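Local structure of PF04016 domain protein (Desulfitobacterium hafniense, 3L5O) at residues A195-D199 and K200-R204. The protein is of unknown function, but its combined enolase-like and Rossmann-like folds suggest a possible role in heavy-metal chelation. Residues are numbered along the deposited sequence; the frame is centred on the assembly and turned at random.
Sequences ASVVD and KTLPR. With IMD (imidazole), chain D.
Asp-199 and Thr-201 meet through one carboxylate oxygen just where the short helix 195-199 ends and the chain turns toward helix 202-208. With chi1 at 60°, the carboxylate of Asp-199 stands between its own N and carbonyl carbon, which brings OD1 over the turn. There OD1 takes the hydroxyl OG1 of Thr-201 on its syn side at 2.7 Å and the backbone N of Thr-201 on its anti side at 3.3 Å, both from the same face of the carboxylate. OD2 accepts from Trp-168 NE1 and also lies 2.7 Å from N3 of an imidazole, probably picked up from the crystallisation liquor. Replacing Asp-199 by an alanine would probably leave the Thr-201 hydroxyl and the Trp-168 indole without this acceptor, the Thr-201 amide with its weak bond to Ser-196 O, and the turn less firmly fixed.

Lys-200, with positive phi (70°), carries the chain out of the helix, and its side chain doubles back. The positive phi sets CB beside the Asp-199 carbonyl, bends at chi2 and chi3 bring CD to 3.6 Å from Val-197 O, and CE runs on past Val-198 O. Lys-200 NZ then bonds Val-198 O at 2.8 Å, tilted 32° from the carbonyl plane, and also donates to Val-86 O and Ser-88 O; three backbone carbonyls thus share one ammonium, while Trp-89 adds a cation-pi contact. Past the turn, Leu-202 N also donates to Ser-196 O at 3.2 Å, and Leu-202 CD2 lies beside Val-197 CG2 at 3.8 Å. Ser-196 OG faces Leu-202 but bonds Thr-193 O. Weak 6→1 and 5→2 bonds, Thr-201 N to Ser-196 O and Lys-200 N to Val-197 O, closed round Lys-200, are characteristic of a Schellman motif, here following strand 189-193 of the Rossmann-like sheet.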
ATOM      1  N   ALA A 195      -2.365   3.708  -1.071  1.00 42.87           N
ATOM      2  CA  ALA A 195      -3.337   4.643  -0.458  1.00 42.71           C
ATOM      3  C   ALA A 195      -4.769   4.329  -0.874  1.00 44.32           C
ATOM      4  O   ALA A 195      -5.699   4.724  -0.187  1.00 45.42           O
ATOM      5  CB  ALA A 195      -3.015   6.104  -0.793  1.00 44.17           C
ATOM      6  N   SER A 196      -4.947   3.656  -2.014  1.00 42.91           N
ATOM      7  CA  SER A 196      -6.262   3.279  -2.488  1.00 43.01           C
ATOM      8  C   SER A 196      -6.955   2.245  -1.596  1.00 41.92           C
ATOM      9  O   SER A 196      -8.169   2.149  -1.600  1.00 39.38           O
ATOM     10  CB  SER A 196      -6.196   2.750  -3.910  1.00 44.48           C
ATOM     11  OG  SER A 196      -5.370   1.598  -3.966  1.00 50.49           O
ATOM     12  N   VAL A 197      -6.190   1.471  -0.846  1.00 41.10           N
ATOM     13  CA  VAL A 197      -6.752   0.562   0.147  1.00 41.63           C
ATOM     14  C   VAL A 197      -7.429   1.378   1.215  1.00 40.57           C
ATOM     15  O   VAL A 197      -8.588   1.106   1.598  1.00 40.54           O
ATOM     16  CB  VAL A 197      -5.634  -0.324   0.810  1.00 40.93           C
ATOM     17  CG1 VAL A 197      -6.204  -1.212   1.926  1.00 45.78           C
ATOM     18  CG2 VAL A 197      -4.966  -1.144  -0.236  1.00 42.40           C
ATOM     19  N   VAL A 198      -6.713   2.387   1.695  1.00 40.47           N
ATOM     20  CA  VAL A 198      -7.208   3.221   2.781  1.00 42.11           C
ATOM     21  C   VAL A 198      -8.457   4.009   2.390  1.00 43.32           C
ATOM     22  O   VAL A 198      -9.421   4.101   3.150  1.00 43.03           O
ATOM     23  CB  VAL A 198      -6.122   4.210   3.247  1.00 43.28           C
ATOM     24  CG1 VAL A 198      -6.698   5.205   4.249  1.00 42.03           C
ATOM     25  CG2 VAL A 198      -4.905   3.467   3.853  1.00 46.80           C
ATOM     26  N   ASP A 199      -8.479   4.589   1.199  1.00 42.87           N
ATOM     27  CA  ASP A 199      -9.653   5.392   0.874  1.00 44.26           C
ATOM     28  C   ASP A 199     -10.792   4.619   0.166  1.00 41.13           C
ATOM     29  O   ASP A 199     -11.846   5.183  -0.107  1.00 41.17           O
ATOM     30  CB  ASP A 199      -9.261   6.710   0.181  1.00 46.92           C
ATOM     31  CG  ASP A 199      -8.550   6.502  -1.059  1.00 48.58           C
ATOM     32  OD1 ASP A 199      -8.767   5.412  -1.647  1.00 50.23           O
ATOM     33  OD2 ASP A 199      -7.770   7.370  -1.540  1.00 51.13           O
ATOM     34  N   LYS A 200     -10.597   3.322  -0.046  1.00 42.83           N
ATOM     35  CA  LYS A 200     -11.635   2.435  -0.604  1.00 41.92           C
ATOM     36  C   LYS A 200     -11.943   2.690  -2.078  1.00 40.90           C
ATOM     37  O   LYS A 200     -12.976   2.279  -2.589  1.00 42.35           O
ATOM     38  CB  LYS A 200     -12.911   2.432   0.249  1.00 41.97           C
ATOM     39  CG  LYS A 200     -13.015   1.270   1.282  1.00 38.34           C
ATOM     40  CD  LYS A 200     -12.046   1.363   2.445  1.00 35.46           C
ATOM     41  CE  LYS A 200     -12.459   2.465   3.438  1.00 41.27           C
ATOM     42  NZ  LYS A 200     -11.351   2.626   4.452  1.00 38.11           N
ATOM     43  N   THR A 201     -11.009   3.316  -2.781  1.00 40.20           N
ATOM     44  CA  THR A 201     -11.111   3.452  -4.249  1.00 38.91           C
ATOM     45  C   THR A 201     -10.647   2.190  -4.951  1.00 40.22           C
ATOM     46  O   THR A 201     -10.975   1.973  -6.126  1.00 41.75           O
ATOM     47  CB  THR A 201     -10.291   4.660  -4.760  1.00 38.88           C
ATOM     48  OG1 THR A 201      -8.943   4.607  -4.262  1.00 40.54           O
ATOM     49  CG2 THR A 201     -10.896   5.949  -4.243  1.00 39.17           C
ATOM     50  N   LEU A 202      -9.890   1.356  -4.239  1.00 41.62           N
ATOM     51  CA  LEU A 202      -9.213   0.229  -4.869  1.00 40.86           C
ATOM     52  C   LEU A 202     -10.158  -0.722  -5.620  1.00 41.46           C
ATOM     53  O   LEU A 202      -9.869  -1.061  -6.741  1.00 42.67           O
ATOM     54  CB  LEU A 202      -8.347  -0.553  -3.864  1.00 41.72           C
ATOM     55  CG  LEU A 202      -7.545  -1.733  -4.430  1.00 42.04           C
ATOM     56  CD1 LEU A 202      -6.537  -1.293  -5.466  1.00 47.78           C
ATOM     57  CD2 LEU A 202      -6.808  -2.464  -3.301  1.00 43.42           C
ATOM     58  N   PRO A 203     -11.250  -1.195  -5.022  1.00 42.74           N
ATOM     59  CA  PRO A 203     -12.069  -2.189  -5.741  1.00 42.37           C
ATOM     60  C   PRO A 203     -12.554  -1.657  -7.096  1.00 42.20           C
ATOM     61  O   PRO A 203     -12.467  -2.390  -8.076  1.00 41.97           O
ATOM     62  CB  PRO A 203     -13.204  -2.487  -4.770  1.00 44.24           C
ATOM     63  CG  PRO A 203     -12.663  -2.098  -3.393  1.00 40.39           C
ATOM     64  CD  PRO A 203     -11.751  -0.934  -3.643  1.00 41.41           C
ATOM     65  N   ARG A 204     -12.983  -0.401  -7.192  1.00 40.51           N
ATOM     66  CA  ARG A 204     -13.469   0.102  -8.478  1.00 38.94           C
ATOM     67  C   ARG A 204     -12.296   0.235  -9.461  1.00 40.57           C
ATOM     68  O   ARG A 204     -12.403  -0.115 -10.628  1.00 41.80           O
ATOM     69  CB  ARG A 204     -14.210   1.433  -8.331  1.00 38.85           C
ATOM     70  CG  ARG A 204     -14.707   1.982  -9.686  1.00 37.40           C
ATOM     71  CD  ARG A 204     -15.570   0.975 -10.435  1.00 37.50           C
ATOM     72  NE  ARG A 204     -16.049   1.517 -11.696  1.00 37.82           N
ATOM     73  CZ  ARG A 204     -16.717   0.811 -12.616  1.00 41.80           C
ATOM     74  NH1 ARG A 204     -16.967  -0.463 -12.422  1.00 41.55           N
ATOM     75  NH2 ARG A 204     -17.086   1.386 -13.747  1.00 39.73           N
TER
HETATM   76  N1  IMD D 303      -5.078   7.944  -4.671  1.00 68.01           N
HETATM   77  C2  IMD D 303      -5.271   6.996  -3.720  1.00 63.46           C
HETATM   78  N3  IMD D 303      -6.536   6.556  -3.813  1.00 64.15           N
HETATM   79  C4  IMD D 303      -7.152   7.215  -4.809  1.00 65.33           C
HETATM   80  C5  IMD D 303      -6.229   8.101  -5.351  1.00 64.70           C